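Local coordinates for protein NAD-dependent epimerase/dehydratase (Veillonella parvula, PDB 4HNH) that probably works as an NADP-dependent epimerase, dehydratase or related oxidoreductase, and binds NADP through a Rossmann-type fold, at residues A[8-13]-A[33-38]; A[39-44]-A[56-61]; A[152-157]-A[206-211]. All coordinates share one frame; numbering follows the deposited sequence. Where two conformers were deposited one is given.

Interaction 1. Residues A[8-13]-A[33-38]; sequences ITILGA and ITLYGR. With NAP (NADP nicotinamide-adenine-dinucleotide phosphate), chain C.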
# COMPACT_ATOMS: atom_id res chain seq x y z
N ILE A 8 11.82 -2.50 7.62
CA ILE A 8 10.73 -1.89 6.87
C ILE A 8 10.12 -0.73 7.65
O ILE A 8 9.93 -0.81 8.87
CB ILE A 8 9.63 -2.92 6.53
CG1 ILE A 8 8.56 -2.27 5.65
CG2 ILE A 8 9.01 -3.52 7.80
CD1 ILE A 8 7.54 -3.25 5.08
N THR A 9 9.86 0.36 6.94
CA THR A 9 9.09 1.45 7.50
C THR A 9 7.71 1.45 6.89
O THR A 9 7.56 1.39 5.67
CB THR A 9 9.78 2.79 7.30
OG1 THR A 9 11.01 2.79 8.04
CG2 THR A 9 8.91 3.94 7.79
N ILE A 10 6.69 1.51 7.74
CA ILE A 10 5.32 1.56 7.29
C ILE A 10 4.75 2.96 7.49
O ILE A 10 4.55 3.41 8.63
CB ILE A 10 4.46 0.50 8.01
CG1 ILE A 10 4.98 -0.90 7.65
CG2 ILE A 10 2.97 0.65 7.66
CD1 ILE A 10 4.23 -2.03 8.35
N LEU A 11 4.52 3.66 6.39
CA LEU A 11 3.99 5.02 6.42
C LEU A 11 2.47 5.01 6.35
O LEU A 11 1.88 4.46 5.41
CB LEU A 11 4.55 5.84 5.24
CG LEU A 11 6.07 5.96 5.16
CD1 LEU A 11 6.48 6.81 3.93
CD2 LEU A 11 6.67 6.55 6.42
N GLY A 12 1.82 5.62 7.34
CA GLY A 12 0.38 5.59 7.46
C GLY A 12 -0.02 4.34 8.21
O GLY A 12 -0.94 3.62 7.80
N ALA A 13 0.66 4.11 9.32
CA ALA A 13 0.63 2.81 9.99
C ALA A 13 -0.69 2.49 10.71
O ALA A 13 -0.86 1.36 11.17
CB ALA A 13 1.81 2.69 10.97
N ILE A 33 10.34 -3.33 12.37
CA ILE A 33 9.31 -2.50 11.78
C ILE A 33 9.27 -1.13 12.42
O ILE A 33 9.22 -1.01 13.64
CB ILE A 33 7.93 -3.16 11.95
CG1 ILE A 33 8.01 -4.61 11.50
CG2 ILE A 33 6.85 -2.37 11.21
CD1 ILE A 33 6.70 -5.37 11.62
N THR A 34 9.28 -0.09 11.60
CA THR A 34 9.09 1.26 12.07
C THR A 34 7.74 1.76 11.57
O THR A 34 7.46 1.73 10.37
CB THR A 34 10.24 2.17 11.60
OG1 THR A 34 11.47 1.73 12.19
CG2 THR A 34 9.99 3.62 12.03
N LEU A 35 6.90 2.20 12.50
CA LEU A 35 5.54 2.64 12.19
C LEU A 35 5.47 4.16 12.25
O LEU A 35 5.95 4.77 13.20
CB LEU A 35 4.54 2.05 13.20
CG LEU A 35 4.52 0.52 13.30
CD1 LEU A 35 3.52 0.05 14.35
CD2 LEU A 35 4.20 -0.12 11.95
N TYR A 36 4.85 4.76 11.24
CA TYR A 36 4.76 6.21 11.17
C TYR A 36 3.34 6.65 10.86
O TYR A 36 2.70 6.11 9.95
CB TYR A 36 5.70 6.74 10.08
CG TYR A 36 5.72 8.25 10.01
CD1 TYR A 36 6.48 8.98 10.92
CD2 TYR A 36 4.98 8.93 9.06
CE1 TYR A 36 6.51 10.36 10.87
CE2 TYR A 36 4.99 10.32 9.01
CZ TYR A 36 5.76 11.03 9.92
OH TYR A 36 5.81 12.41 9.88
N GLY A 37 2.83 7.62 11.60
CA GLY A 37 1.55 8.22 11.27
C GLY A 37 1.01 9.09 12.38
O GLY A 37 1.68 9.31 13.39
N ARG A 38 -0.19 9.63 12.18
CA ARG A 38 -0.75 10.57 13.14
C ARG A 38 -1.20 9.91 14.43
O ARG A 38 -2.03 8.99 14.41
CB ARG A 38 -1.93 11.33 12.53
CG ARG A 38 -1.59 12.24 11.37
CD ARG A 38 -2.80 13.10 11.04
NE ARG A 38 -2.64 13.89 9.82
CZ ARG A 38 -3.12 13.52 8.64
NH1 ARG A 38 -3.77 12.38 8.50
NH2 ARG A 38 -2.94 14.31 7.59
PA NAP C . -6.99 3.47 5.28
O1A NAP C . -7.61 2.71 6.41
O2A NAP C . -7.75 4.76 5.19
O5B NAP C . -5.48 3.77 5.59
C5B NAP C . -4.84 4.89 5.03
C4B NAP C . -3.97 5.51 6.05
O4B NAP C . -3.13 6.49 5.44
C3B NAP C . -4.78 6.18 7.12
O3B NAP C . -4.56 5.58 8.35
C2B NAP C . -4.30 7.59 7.08
O2B NAP C . -4.10 8.17 8.36
C1B NAP C . -2.97 7.47 6.39
N9A NAP C . -2.65 8.75 5.80
C8A NAP C . -3.15 9.29 4.61
N7A NAP C . -2.64 10.51 4.44
C5A NAP C . -1.79 10.81 5.54
C6A NAP C . -0.98 11.93 5.91
N6A NAP C . -0.93 13.07 5.10
N1A NAP C . -0.30 11.88 7.06
C2A NAP C . -0.33 10.80 7.84
N3A NAP C . -1.07 9.72 7.53
C4A NAP C . -1.80 9.69 6.42
O3 NAP C . -7.10 2.72 3.89
PN NAP C . -6.87 1.16 3.61
O1N NAP C . -8.11 0.35 3.80
O2N NAP C . -5.88 0.50 4.50
O5D NAP C . -6.46 1.09 2.09
C5D NAP C . -5.19 1.60 1.70
C4D NAP C . -5.32 2.72 0.64
O4D NAP C . -5.94 2.28 -0.53
C3D NAP C . -6.08 3.94 1.09
O3D NAP C . -5.50 5.04 0.53
C2D NAP C . -7.44 3.69 0.54
O2D NAP C . -8.15 4.87 0.39
C1D NAP C . -7.06 3.09 -0.76
N1N NAP C . -8.09 2.22 -1.39
C2N NAP C . -9.33 2.03 -0.78
C3N NAP C . -10.28 1.21 -1.37
C7N NAP C . -11.58 1.01 -0.73
O7N NAP C . -12.34 0.16 -1.14
N7N NAP C . -11.96 1.80 0.41
C4N NAP C . -9.95 0.54 -2.60
C5N NAP C . -8.63 0.77 -3.19
C6N NAP C . -7.75 1.59 -2.56
P2B NAP C . -5.24 8.76 9.29
O1X NAP C . -6.20 9.75 8.65
O2X NAP C . -6.12 7.62 9.79
O3X NAP C . -4.63 9.47 10.49
O HOH W 1 12.62 -0.59 10.93

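Interaction 2. Residues A[39-44]-A[56-61]; sequences QLKTRI and VIEGSF. With NAP (NADP nicotinamide-adenine-dinucleotide phosphate), chain C.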
# COMPACT_ATOMS: atom_id res chain seq x y z
N GLN A 39 -0.67 10.38 15.56
CA GLN A 39 -1.16 9.99 16.88
C GLN A 39 -1.13 8.48 17.11
O GLN A 39 -2.00 7.94 17.78
CB GLN A 39 -2.60 10.50 17.08
CG GLN A 39 -2.74 12.02 17.09
CD GLN A 39 -2.04 12.67 18.26
OE1 GLN A 39 -2.14 12.20 19.40
NE2 GLN A 39 -1.34 13.76 18.00
N LEU A 40 -0.13 7.80 16.57
CA LEU A 40 -0.07 6.33 16.67
C LEU A 40 -0.11 5.81 18.10
O LEU A 40 -0.67 4.75 18.36
CB LEU A 40 1.20 5.79 15.99
CG LEU A 40 1.36 6.00 14.49
CD1 LEU A 40 2.54 5.17 14.01
CD2 LEU A 40 0.08 5.60 13.77
N LYS A 41 0.50 6.54 19.03
CA LYS A 41 0.63 6.03 20.38
C LYS A 41 -0.73 5.88 21.05
O LYS A 41 -0.88 5.10 21.99
CB LYS A 41 1.55 6.94 21.20
CG LYS A 41 2.98 6.96 20.69
CD LYS A 41 3.81 7.98 21.46
CE LYS A 41 5.24 8.04 20.94
NZ LYS A 41 5.93 6.72 21.01
N THR A 42 -1.72 6.63 20.58
CA THR A 42 -3.06 6.55 21.17
C THR A 42 -4.03 5.82 20.23
O THR A 42 -5.24 5.82 20.47
CB THR A 42 -3.62 7.93 21.51
OG1 THR A 42 -3.56 8.77 20.35
CG2 THR A 42 -2.83 8.58 22.64
N ARG A 43 -3.50 5.21 19.18
CA ARG A 43 -4.34 4.52 18.19
C ARG A 43 -3.95 3.05 17.98
O ARG A 43 -4.82 2.18 17.95
CB ARG A 43 -4.31 5.27 16.85
CG ARG A 43 -4.89 6.67 16.93
CD ARG A 43 -4.63 7.40 15.64
NE ARG A 43 -5.48 6.91 14.56
CZ ARG A 43 -5.32 7.27 13.29
NH1 ARG A 43 -4.33 8.09 12.97
NH2 ARG A 43 -6.13 6.81 12.35
N ILE A 44 -2.66 2.79 17.82
CA ILE A 44 -2.14 1.44 17.58
C ILE A 44 -2.30 0.57 18.83
O ILE A 44 -2.08 1.04 19.95
CB ILE A 44 -0.64 1.51 17.16
CG1 ILE A 44 -0.48 2.38 15.90
CG2 ILE A 44 -0.05 0.12 16.92
CD1 ILE A 44 -1.21 1.84 14.71
N VAL A 56 7.90 3.17 17.06
CA VAL A 56 6.78 4.06 16.74
C VAL A 56 7.20 5.52 16.66
O VAL A 56 7.79 6.06 17.60
CB VAL A 56 5.68 3.95 17.81
CG1 VAL A 56 4.59 4.97 17.54
CG2 VAL A 56 5.10 2.54 17.85
N ILE A 57 6.88 6.15 15.54
CA ILE A 57 7.12 7.57 15.36
C ILE A 57 5.83 8.26 14.94
O ILE A 57 5.16 7.83 14.00
CB ILE A 57 8.20 7.82 14.29
CG1 ILE A 57 9.52 7.19 14.74
CG2 ILE A 57 8.35 9.32 14.04
CD1 ILE A 57 10.53 6.98 13.63
N GLU A 58 5.47 9.33 15.64
CA GLU A 58 4.25 10.06 15.34
C GLU A 58 4.52 11.26 14.43
O GLU A 58 5.47 12.02 14.65
CB GLU A 58 3.56 10.53 16.62
CG GLU A 58 3.15 9.39 17.55
CD GLU A 58 2.35 9.88 18.74
OE1 GLU A 58 2.76 10.88 19.38
OE2 GLU A 58 1.30 9.26 19.05
N GLY A 59 3.68 11.42 13.41
CA GLY A 59 3.79 12.58 12.54
C GLY A 59 2.92 12.45 11.31
O GLY A 59 2.29 11.41 11.10
N SER A 60 2.88 13.50 10.50
CA SER A 60 2.07 13.48 9.29
C SER A 60 2.97 13.40 8.06
O SER A 60 4.17 13.66 8.15
CB SER A 60 1.18 14.72 9.22
OG SER A 60 1.90 15.82 8.71
N PHE A 61 2.39 13.06 6.91
CA PHE A 61 3.16 12.95 5.67
C PHE A 61 3.75 14.30 5.26
O PHE A 61 4.51 14.37 4.31
CB PHE A 61 2.30 12.42 4.51
CG PHE A 61 1.91 10.97 4.63
CD1 PHE A 61 2.42 10.17 5.64
CD2 PHE A 61 1.04 10.41 3.70
CE1 PHE A 61 2.05 8.84 5.73
CE2 PHE A 61 0.66 9.08 3.79
CZ PHE A 61 1.17 8.29 4.80
PA NAP C . -6.99 3.47 5.28
O1A NAP C . -7.61 2.71 6.41
O2A NAP C . -7.75 4.76 5.19
O5B NAP C . -5.48 3.77 5.59
C5B NAP C . -4.84 4.89 5.03
C4B NAP C . -3.97 5.51 6.05
O4B NAP C . -3.13 6.49 5.44
C3B NAP C . -4.78 6.18 7.12
O3B NAP C . -4.56 5.58 8.35
C2B NAP C . -4.30 7.59 7.08
O2B NAP C . -4.10 8.17 8.36
C1B NAP C . -2.97 7.47 6.39
N9A NAP C . -2.65 8.75 5.80
C8A NAP C . -3.15 9.29 4.61
N7A NAP C . -2.64 10.51 4.44
C5A NAP C . -1.79 10.81 5.54
C6A NAP C . -0.98 11.93 5.91
N6A NAP C . -0.93 13.07 5.10
N1A NAP C . -0.30 11.88 7.06
C2A NAP C . -0.33 10.80 7.84
N3A NAP C . -1.07 9.72 7.53
C4A NAP C . -1.80 9.69 6.42
O3 NAP C . -7.10 2.72 3.89
PN NAP C . -6.87 1.16 3.61
O1N NAP C . -8.11 0.35 3.80
O2N NAP C . -5.88 0.50 4.50
O5D NAP C . -6.46 1.09 2.09
C5D NAP C . -5.19 1.60 1.70
C4D NAP C . -5.32 2.72 0.64
O4D NAP C . -5.94 2.28 -0.53
C3D NAP C . -6.08 3.94 1.09
O3D NAP C . -5.50 5.04 0.53
C2D NAP C . -7.44 3.69 0.54
O2D NAP C . -8.15 4.87 0.39
C1D NAP C . -7.06 3.09 -0.76
N1N NAP C . -8.09 2.22 -1.39
C2N NAP C . -9.33 2.03 -0.78
C3N NAP C . -10.28 1.21 -1.37
C7N NAP C . -11.58 1.01 -0.73
O7N NAP C . -12.34 0.16 -1.14
N7N NAP C . -11.96 1.80 0.41
C4N NAP C . -9.95 0.54 -2.60
C5N NAP C . -8.63 0.77 -3.19
C6N NAP C . -7.75 1.59 -2.56
P2B NAP C . -5.24 8.76 9.29
O1X NAP C . -6.20 9.75 8.65
O2X NAP C . -6.12 7.62 9.79
O3X NAP C . -4.63 9.47 10.49
O HOH W 2 -1.01 10.10 20.49

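Interaction 3. Residues A[152-157]-A[206-211]; sequences LRLTWL and IGVGEP. With NAP (NADP nicotinamide-adenine-dinucleotide phosphate), chain C.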
# COMPACT_ATOMS: atom_id res chain seq x y z
N LEU A 152 0.54 -1.06 -6.07
CA LEU A 152 -0.50 -2.08 -6.04
C LEU A 152 -1.83 -1.39 -6.27
O LEU A 152 -2.26 -0.57 -5.47
CB LEU A 152 -0.50 -2.81 -4.69
CG LEU A 152 0.80 -3.55 -4.38
CD1 LEU A 152 0.71 -4.28 -3.04
CD2 LEU A 152 1.13 -4.54 -5.49
N ARG A 153 -2.46 -1.67 -7.42
CA ARG A 153 -3.76 -1.09 -7.71
C ARG A 153 -4.85 -1.97 -7.10
O ARG A 153 -5.12 -3.06 -7.60
CB ARG A 153 -3.95 -1.00 -9.22
CG ARG A 153 -3.04 0.03 -9.86
CD ARG A 153 -3.18 0.04 -11.38
NE ARG A 153 -2.48 -1.06 -12.04
CZ ARG A 153 -3.06 -2.01 -12.77
NH1 ARG A 153 -4.38 -2.03 -12.93
NH2 ARG A 153 -2.31 -2.95 -13.34
N LEU A 154 -5.46 -1.49 -6.02
CA LEU A 154 -6.42 -2.29 -5.29
C LEU A 154 -7.84 -2.04 -5.76
O LEU A 154 -8.26 -0.88 -5.95
CB LEU A 154 -6.34 -2.04 -3.79
CG LEU A 154 -4.94 -2.13 -3.16
CD1 LEU A 154 -5.02 -1.88 -1.67
CD2 LEU A 154 -4.25 -3.46 -3.49
N THR A 155 -8.58 -3.12 -5.94
CA THR A 155 -10.01 -2.99 -6.21
C THR A 155 -10.74 -2.79 -4.88
O THR A 155 -10.11 -2.58 -3.85
CB THR A 155 -10.52 -4.16 -7.05
OG1 THR A 155 -11.89 -3.94 -7.39
CG2 THR A 155 -10.37 -5.49 -6.31
N TRP A 156 -12.07 -2.82 -4.90
CA TRP A 156 -12.81 -2.47 -3.70
C TRP A 156 -12.51 -3.38 -2.51
O TRP A 156 -12.46 -4.60 -2.64
CB TRP A 156 -14.31 -2.46 -3.98
CG TRP A 156 -14.74 -1.33 -4.85
CD1 TRP A 156 -14.86 -1.34 -6.22
CD2 TRP A 156 -15.10 -0.01 -4.43
NE1 TRP A 156 -15.29 -0.11 -6.67
CE2 TRP A 156 -15.45 0.72 -5.59
CE3 TRP A 156 -15.20 0.61 -3.18
CZ2 TRP A 156 -15.87 2.06 -5.53
CZ3 TRP A 156 -15.61 1.92 -3.12
CH2 TRP A 156 -15.94 2.64 -4.29
N LEU A 157 -12.31 -2.78 -1.34
CA LEU A 157 -11.85 -3.51 -0.17
C LEU A 157 -12.95 -3.91 0.80
O LEU A 157 -13.93 -3.19 0.99
CB LEU A 157 -10.82 -2.68 0.61
CG LEU A 157 -9.54 -2.31 -0.14
CD1 LEU A 157 -8.70 -1.31 0.68
CD2 LEU A 157 -8.73 -3.54 -0.47
N ILE A 206 0.75 -3.02 -10.51
CA ILE A 206 0.11 -4.33 -10.54
C ILE A 206 -1.23 -4.30 -9.81
O ILE A 206 -1.32 -3.80 -8.69
CB ILE A 206 1.03 -5.36 -9.82
CG1 ILE A 206 2.42 -5.34 -10.46
CG2 ILE A 206 0.40 -6.76 -9.83
CD1 ILE A 206 2.40 -5.44 -11.97
N GLY A 207 -2.26 -4.86 -10.43
CA GLY A 207 -3.55 -4.93 -9.76
C GLY A 207 -3.64 -6.10 -8.79
O GLY A 207 -2.94 -7.10 -8.95
N VAL A 208 -4.48 -5.98 -7.77
CA VAL A 208 -4.67 -7.07 -6.82
C VAL A 208 -6.17 -7.25 -6.65
O VAL A 208 -6.87 -6.31 -6.27
CB VAL A 208 -4.03 -6.76 -5.43
CG1 VAL A 208 -4.16 -7.97 -4.51
CG2 VAL A 208 -2.57 -6.36 -5.57
N GLY A 209 -6.66 -8.44 -6.97
CA GLY A 209 -8.09 -8.70 -6.92
C GLY A 209 -8.40 -10.10 -6.42
O GLY A 209 -7.55 -10.98 -6.46
N GLU A 210 -9.62 -10.29 -5.93
CA GLU A 210 -10.06 -11.62 -5.50
C GLU A 210 -10.54 -12.40 -6.72
O GLU A 210 -11.43 -11.96 -7.42
CB GLU A 210 -11.19 -11.47 -4.49
CG GLU A 210 -11.79 -12.81 -4.08
CD GLU A 210 -12.91 -12.66 -3.06
OE1 GLU A 210 -13.19 -11.52 -2.64
OE2 GLU A 210 -13.52 -13.68 -2.69
N PRO A 211 -9.93 -13.57 -6.99
CA PRO A 211 -10.40 -14.37 -8.12
C PRO A 211 -11.90 -14.66 -8.04
O PRO A 211 -12.45 -14.87 -6.96
CB PRO A 211 -9.61 -15.68 -7.98
CG PRO A 211 -8.34 -15.26 -7.29
CD PRO A 211 -8.79 -14.21 -6.30
PA NAP C . -6.99 3.47 5.28
O1A NAP C . -7.61 2.71 6.41
O2A NAP C . -7.75 4.76 5.19
O5B NAP C . -5.48 3.77 5.59
C5B NAP C . -4.84 4.89 5.03
C4B NAP C . -3.97 5.51 6.05
O4B NAP C . -3.13 6.49 5.44
C3B NAP C . -4.78 6.18 7.12
O3B NAP C . -4.56 5.58 8.35
C2B NAP C . -4.30 7.59 7.08
O2B NAP C . -4.10 8.17 8.36
C1B NAP C . -2.97 7.47 6.39
N9A NAP C . -2.65 8.75 5.80
C8A NAP C . -3.15 9.29 4.61
N7A NAP C . -2.64 10.51 4.44
C5A NAP C . -1.79 10.81 5.54
C6A NAP C . -0.98 11.93 5.91
N6A NAP C . -0.93 13.07 5.10
N1A NAP C . -0.30 11.88 7.06
C2A NAP C . -0.33 10.80 7.84
N3A NAP C . -1.07 9.72 7.53
C4A NAP C . -1.80 9.69 6.42
O3 NAP C . -7.10 2.72 3.89
PN NAP C . -6.87 1.16 3.61
O1N NAP C . -8.11 0.35 3.80
O2N NAP C . -5.88 0.50 4.50
O5D NAP C . -6.46 1.09 2.09
C5D NAP C . -5.19 1.60 1.70
C4D NAP C . -5.32 2.72 0.64
O4D NAP C . -5.94 2.28 -0.53
C3D NAP C . -6.08 3.94 1.09
O3D NAP C . -5.50 5.04 0.53
C2D NAP C . -7.44 3.69 0.54
O2D NAP C . -8.15 4.87 0.39
C1D NAP C . -7.06 3.09 -0.76
N1N NAP C . -8.09 2.22 -1.39
C2N NAP C . -9.33 2.03 -0.78
C3N NAP C . -10.28 1.21 -1.37
C7N NAP C . -11.58 1.01 -0.73
O7N NAP C . -12.34 0.16 -1.14
N7N NAP C . -11.96 1.80 0.41
C4N NAP C . -9.95 0.54 -2.60
C5N NAP C . -8.63 0.77 -3.19
C6N NAP C . -7.75 1.59 -2.56
P2B NAP C . -5.24 8.76 9.29
O1X NAP C . -6.20 9.75 8.65
O2X NAP C . -6.12 7.62 9.79
O3X NAP C . -4.63 9.47 10.49

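Interaction 1. Residues A[8-13]-A[33-38]
In the beta-alpha-beta unit of strand 7-11, helix 16-28 and strand 32-37, I8 to L11 run parallel to I33 to Y36. The ladder starts with T34 N giving a hydrogen bond to I8 O, continues through I10 N to T34 O (2.7 Å), and passes back from Y36 N to I10 O. Y36 O closes it by accepting twice, from G12 N (2.8 Å) and A13 N (2.9 Å), which reach it from opposite faces of the carbonyl plane. This is where the first strand of a Rossmann fold turns into the glycine-rich loop beneath the dinucleotide. G12 adopts backbone angles where a CB would strike the carbonyl oxygen before it and crowd NADP O4B.

On the face carrying I8, I10, I33 and L35, I10 CD1 meets I33 CG2 at 3.9 Å, while L35 CB abuts A13 CB at 3.6 Å; helix 16-28 packs over I10, I33 and L35. On the other face, the first torsion of Y36 (chi1 -176°) brings its ring to L11, with L11 CD2 3.9 Å from Y36 CD2. The hydroxyl of Y36 is hydrogen-bonded to S60 O, and helix 64-71 packs against L11 and Y36.

Interaction 2. Residues A[39-44]-A[56-61]
L40 and V56 form the close-packed half of this contact between the turn 39-44 and the end of strand 54-58. L40 CB lies 3.8 Å from V56 CG1, and L40 CD1 reaches over to I57 O at 3.7 Å. Beside this apolar patch, E58 extends its carboxylate to the short 3-10 segment 40-41, where K41 N donates to E58 OE2 (2.8 Å). The amide arrives on the anti side of the carboxylate, 25° out of its plane.

The solvent side is looser. The aliphatic chain of K41 crosses E58 at about a right angle, with K41 CG 3.6 Å from E58 CD, but the bend at chi4 (-58°) leaves K41 NZ 5.5 Å from E58 OE1, opposite charges without contact. One water donates to E58 OE2 and to Q39 OE1 and is given a hydrogen bond by T42 OG1.

Both segments run on to the cofactor. R43 grips the 2'-phosphate edge-on, NH2 to O2X at 2.7 Å and NH1 to O3X, which fits a preference for NADP. F61 N donates a hydrogen bond to adenine N1A (2.9 Å), while one face of the F61 ring lies against the adenine, C6A 3.2 Å from the ring plane and offset toward the rim. Around them, L40 packs on L35 of strand 32-37, I57 on helix 64-71, and F61 on helix 85-97.

Interaction 3. Residues A[152-157]-A[206-211]
R153 and V208 join two parallel strands, 148-158 and 204-209, in the C-terminal half of the Rossmann-type sheet. R153 N donates to I206 O (2.7 Å) from above the carbonyl plane, and V208 N returns a bond to R153 O (3.0 Å). With the strand segments twisted by 38°, the pairing ends there: T155 meets its neighbour through a methyl group instead, CG2 standing 3.6 Å from V208 O, a buried carbonyl oxygen that finds no hydrogen-bond partner.

The two faces of this pairing differ sharply. On one, L154 and V208 lie side by side, L154 CD2 touching V208 CB at 3.8 Å, and L152 CD2 closes on V208 CG2 at 4.1 Å; helix 182-193 packs against L152 and L154, and L168 against V208. On the other, a bend at chi3 (-78°) folds the R153 guanidinium back over the neighbouring strand, one face lying 3.5 Å above G207 N. The group is held there by a salt bridge from NH1 to E114 and a hydrogen bond from NH2 to S205 O. Trading this arginine for an alanine would probably leave E114 without its opposite charge and uncover the G207 peptide beneath.

Farther along, the hydroxyl of T155 is hydrogen-bonded to D177 O, so its methyl is kept turned to strand 204-209. Strand 148-158 then passes the nicotinamide: L154 CB lies 3.7 Å from C5N, and L157 N donates to the carboxamide oxygen O7N at 2.9 Å.

The three interactions follow one another along the chain without overlap, and all reach the same sheet and the same NADP. Interactions 1 and 2 are neighbours, their centres 8 Å apart, because strand 32-37 pairs with strand 7-11 on one flank and strand 54-58 on the other; R38 O and R43 NH1 also join them directly. Together they hold the adenosine end, with the adenine between the R38 guanidinium and the F61 ring. Interaction 3 lies across the chain's centre, at the nicotinamide, centre to centre about 22 Å from interaction 1 and 27 Å from interaction 2. The cofactor thus spans the sheet, illustrating how a Rossmann fold divides dinucleotide recognition between its halves.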